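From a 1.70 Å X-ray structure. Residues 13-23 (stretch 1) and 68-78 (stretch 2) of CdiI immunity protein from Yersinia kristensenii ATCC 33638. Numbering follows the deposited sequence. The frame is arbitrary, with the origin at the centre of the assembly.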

# COMPACT_ATOMS: atom_id res chain seq x y z
N LEU A 13 6.06 4.65 0.52
CA LEU A 13 6.47 3.54 1.38
C LEU A 13 5.26 2.73 1.89
O LEU A 13 5.26 1.52 1.83
N LEU A 14 4.26 3.42 2.41
CA LEU A 14 3.22 2.77 3.16
C LEU A 14 2.17 2.11 2.26
O LEU A 14 1.56 1.12 2.67
N ARG A 15 2.04 2.60 1.03
CA ARG A 15 1.08 2.05 0.10
C ARG A 15 1.66 1.10 -0.91
O ARG A 15 0.97 0.16 -1.30
N CYS A 16 2.89 1.32 -1.36
CA CYS A 16 3.46 0.47 -2.39
C CYS A 16 4.29 -0.65 -1.77
O CYS A 16 4.36 -1.75 -2.35
N TYR A 17 5.00 -0.36 -0.67
CA TYR A 17 5.80 -1.37 -0.03
C TYR A 17 4.98 -2.08 1.03
O TYR A 17 4.88 -3.30 0.97
N PHE A 18 4.41 -1.34 1.98
CA PHE A 18 3.52 -1.97 2.97
C PHE A 18 2.12 -2.20 2.44
O PHE A 18 1.13 -1.94 3.11
N ASN A 19 2.04 -2.73 1.21
CA ASN A 19 0.79 -3.16 0.62
C ASN A 19 0.29 -4.45 1.32
O ASN A 19 1.00 -5.03 2.12
N GLN A 20 -0.95 -4.86 1.05
CA GLN A 20 -1.50 -6.03 1.74
C GLN A 20 -0.70 -7.31 1.52
O GLN A 20 -0.81 -8.26 2.31
N ASP A 21 0.07 -7.34 0.45
CA ASP A 21 0.88 -8.50 0.11
C ASP A 21 2.36 -8.40 0.49
O ASP A 21 3.18 -9.18 -0.01
N PHE A 22 2.71 -7.52 1.42
CA PHE A 22 4.14 -7.31 1.77
C PHE A 22 4.87 -8.56 2.25
O PHE A 22 6.03 -8.73 1.96
N GLU A 23 4.17 -9.44 2.97
CA GLU A 23 4.82 -10.67 3.46
C GLU A 23 5.22 -11.61 2.32
O GLU A 23 6.25 -12.31 2.41
N ILE A 68 -3.26 8.62 11.30
CA ILE A 68 -2.54 9.13 10.15
C ILE A 68 -1.84 8.00 9.39
O ILE A 68 -1.96 7.89 8.16
N LEU A 69 -1.08 7.20 10.11
CA LEU A 69 -0.27 6.13 9.46
C LEU A 69 -1.12 5.02 8.86
O LEU A 69 -0.91 4.63 7.70
N LEU A 70 -2.05 4.50 9.65
CA LEU A 70 -2.89 3.38 9.24
C LEU A 70 -4.03 3.73 8.31
O LEU A 70 -4.29 2.97 7.38
N ASN A 71 -4.73 4.83 8.55
CA ASN A 71 -5.93 5.15 7.79
C ASN A 71 -5.78 6.22 6.73
O ASN A 71 -6.25 6.04 5.62
N LYS A 72 -5.05 7.29 7.02
CA LYS A 72 -4.91 8.37 6.05
C LYS A 72 -3.82 8.05 5.04
O LYS A 72 -4.09 7.99 3.85
N LEU A 73 -2.63 7.76 5.52
CA LEU A 73 -1.55 7.27 4.62
C LEU A 73 -1.77 5.81 4.17
O LEU A 73 -1.21 5.37 3.18
N ASP A 74 -2.63 5.08 4.90
CA ASP A 74 -3.16 3.79 4.51
C ASP A 74 -2.15 2.65 4.48
O ASP A 74 -2.21 1.80 3.57
N CYS A 75 -1.27 2.61 5.48
CA CYS A 75 -0.36 1.48 5.71
C CYS A 75 -1.16 0.18 5.91
O CYS A 75 -2.11 0.18 6.69
N SER A 76 -0.78 -0.92 5.24
CA SER A 76 -1.49 -2.23 5.45
C SER A 76 -0.91 -3.05 6.60
O SER A 76 -1.59 -3.92 7.14
N TYR A 77 0.33 -2.77 7.00
CA TYR A 77 0.97 -3.48 8.10
C TYR A 77 0.51 -2.96 9.45
O TYR A 77 0.58 -1.74 9.71
N TYR A 78 -0.07 -3.86 10.26
CA TYR A 78 -0.59 -3.47 11.57
C TYR A 78 0.57 -3.48 12.60
O TYR A 78 0.70 -4.38 13.45

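Stretch 2 enters as helix, and Ile-68, Leu-70 and Asn-71 leave stretch 1 untouched. Leu-69 (chi1 m, chi2 t) projects sideways, and Leu-69 CD2 lies 4.3 Å from CD1 of Leu-14, a residue that points toward stretch 2 in the same m, t rotamer. Leu-14 CD1 also sits 3.9 Å from CB of Leu-73, so one methyl packs against two leucines.

Lys-72 points away, and its contribution is its carbonyl. Arg-15 starts sideways but, with chi1 m and chi2 and chi3 both t, extends far enough to bring its guanidinium to the carbonyls of Lys-72 and Leu-73. Arg-15 NE donates to Leu-73 O (2.9 Å, 164° at the hydrogen) and Arg-15 NH2 to Lys-72 O (3.1 Å, 144°). Both oxygens lie at the guanidinium edge, near its plane, as in-plane N-H donors require.

Asp-74, with positive phi (69°), is the first residue after the helix to leave helical phi/psi; Asp-74 CB is 4.0 Å from Arg-15 NE, while its carboxylate is bonded elsewhere in the structure. Cys-75 (chi1 t) places SG 3.8 Å from Leu-14 CD2 and 3.9 Å from Phe-18 CB. Cys-75 SG is 5.0 Å from the centroid of the Phe-18 ring, 40° off its normal, an oblique approach.

Ser-76 points toward stretch 1 with chi1 m. Ser-76 N donates to Phe-18 O (3.0 Å, 145°), and Ser-76 OG binds two waters. Water 1, 2.8 Å from Ser-76 OG, is hydrogen-bonded to Leu-14 O (2.9 Å) and Asp-74 O (2.6 Å), bridging the stretches; water 2, 2.7 Å from Ser-76 OG, accepts from Gln-20 NE2 (3.2 Å).

Tyr-77 (chi1 t) also points inward. Tyr-77 CB is 3.6 Å from Phe-18 CD1, and Tyr-77 CD1 is 3.6 Å from Phe-22 CZ. The Phe-18 and Tyr-77 planes meet at 21° but are slid apart, barely overlapping; those of Phe-22 and Tyr-77 are oblique at 62°. Tyr-78 points away, ending the contact.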

# COMPACT_ATOMS: atom_id res chain seq x y z
CB LEU A 13 7.25 4.02 2.59
CG LEU A 13 7.72 3.00 3.62
CD1 LEU A 13 8.73 2.02 2.99
CD2 LEU A 13 8.33 3.74 4.81
CB LEU A 14 2.56 3.75 4.14
CG LEU A 14 3.48 4.24 5.27
CD1 LEU A 14 2.78 5.18 6.25
CD2 LEU A 14 4.18 3.12 6.00
CB ARG A 15 0.30 3.13 -0.61
CG ARG A 15 -0.46 4.01 0.33
CD ARG A 15 -1.22 5.07 -0.44
NE ARG A 15 -1.95 5.99 0.44
CZ ARG A 15 -2.77 6.95 -0.01
NH1 ARG A 15 -2.98 7.15 -1.32
NH2 ARG A 15 -3.36 7.76 0.85
CB CYS A 16 4.29 1.24 -3.40
SG CYS A 16 3.30 2.27 -4.50
CB TYR A 17 7.12 -0.81 0.55
CG TYR A 17 8.16 -0.65 -0.54
CD1 TYR A 17 8.17 0.45 -1.38
CD2 TYR A 17 9.11 -1.68 -0.77
CE1 TYR A 17 9.09 0.55 -2.41
CE2 TYR A 17 10.05 -1.57 -1.75
CZ TYR A 17 10.04 -0.46 -2.57
OH TYR A 17 10.97 -0.37 -3.59
CB PHE A 18 3.54 -1.25 4.31
CG PHE A 18 4.84 -1.39 5.03
CD1 PHE A 18 5.16 -2.57 5.67
CD2 PHE A 18 5.78 -0.37 5.02
CE1 PHE A 18 6.37 -2.71 6.34
CE2 PHE A 18 7.00 -0.51 5.71
CZ PHE A 18 7.28 -1.69 6.35
CB ASN A 19 0.90 -3.31 -0.90
CG ASN A 19 1.79 -4.45 -1.31
OD1 ASN A 19 1.48 -5.61 -1.04
ND2 ASN A 19 2.91 -4.15 -1.95
CB GLN A 20 -2.95 -6.28 1.29
CG GLN A 20 -3.92 -5.26 1.83
CD GLN A 20 -5.36 -5.54 1.44
OE1 GLN A 20 -5.78 -6.70 1.30
NE2 GLN A 20 -6.13 -4.49 1.27
CB ASP A 21 0.77 -8.76 -1.38
CG ASP A 21 -0.67 -8.81 -1.86
OD1 ASP A 21 -1.48 -9.50 -1.23
OD2 ASP A 21 -0.99 -8.15 -2.84
CB PHE A 22 4.31 -6.15 2.75
CG PHE A 22 4.00 -6.49 4.19
CD1 PHE A 22 2.71 -6.37 4.67
CD2 PHE A 22 5.01 -6.87 5.08
CE1 PHE A 22 2.40 -6.66 6.00
CE2 PHE A 22 4.71 -7.15 6.41
CZ PHE A 22 3.39 -7.07 6.86
CB GLU A 23 3.93 -11.39 4.47
CG GLU A 23 3.90 -10.74 5.83
CD GLU A 23 5.07 -11.10 6.73
OE1 GLU A 23 5.95 -11.91 6.33
OE2 GLU A 23 5.08 -10.62 7.88
CB ILE A 68 -1.52 10.21 10.58
CG1 ILE A 68 -2.28 11.52 10.95
CG2 ILE A 68 -0.52 10.51 9.49
CD1 ILE A 68 -1.54 12.44 11.87
CB LEU A 69 0.78 5.56 10.39
CG LEU A 69 1.75 6.56 11.01
CD1 LEU A 69 2.74 5.84 11.91
CD2 LEU A 69 2.53 7.33 9.96
CB LEU A 70 -3.43 2.64 10.47
CG LEU A 70 -2.43 1.84 11.29
CD1 LEU A 70 -3.15 1.16 12.44
CD2 LEU A 70 -1.66 0.79 10.50
CB ASN A 71 -7.05 5.50 8.75
CG ASN A 71 -7.31 4.38 9.73
OD1 ASN A 71 -7.31 3.20 9.34
ND2 ASN A 71 -7.41 4.71 11.02
CB LYS A 72 -4.64 9.70 6.76
CG LYS A 72 -5.75 10.05 7.74
CD LYS A 72 -5.60 11.43 8.36
CE LYS A 72 -6.83 11.80 9.17
NZ LYS A 72 -6.48 12.67 10.33
CB LEU A 73 -0.18 7.45 5.26
CG LEU A 73 0.21 8.89 5.63
CD1 LEU A 73 1.52 8.93 6.38
CD2 LEU A 73 0.35 9.78 4.41
CB ASP A 74 -3.87 3.84 3.17
CG ASP A 74 -4.90 2.69 3.01
OD1 ASP A 74 -5.48 2.24 4.05
OD2 ASP A 74 -5.12 2.21 1.86
CB CYS A 75 0.47 1.73 6.96
SG CYS A 75 1.73 0.48 7.29
CB SER A 76 -1.43 -3.11 4.18
OG SER A 76 -2.09 -2.48 3.11
CB TYR A 77 2.49 -3.35 7.96
CG TYR A 77 3.28 -3.77 9.17
CD1 TYR A 77 3.01 -4.99 9.82
CD2 TYR A 77 4.29 -2.96 9.68
CE1 TYR A 77 3.75 -5.39 10.93
CE2 TYR A 77 5.02 -3.34 10.79
CZ TYR A 77 4.76 -4.54 11.40
OH TYR A 77 5.53 -4.92 12.51
CB TYR A 78 -1.73 -4.39 12.00
CG TYR A 78 -2.44 -3.88 13.20
CD1 TYR A 78 -3.21 -2.74 13.10
CD2 TYR A 78 -2.29 -4.49 14.46
CE1 TYR A 78 -3.87 -2.23 14.20
CE2 TYR A 78 -2.91 -3.96 15.58
CZ TYR A 78 -3.73 -2.84 15.42
OH TYR A 78 -4.39 -2.27 16.48
O HOH W 1 -1.02 -0.02 2.20
O HOH W 2 -4.59 -1.92 2.32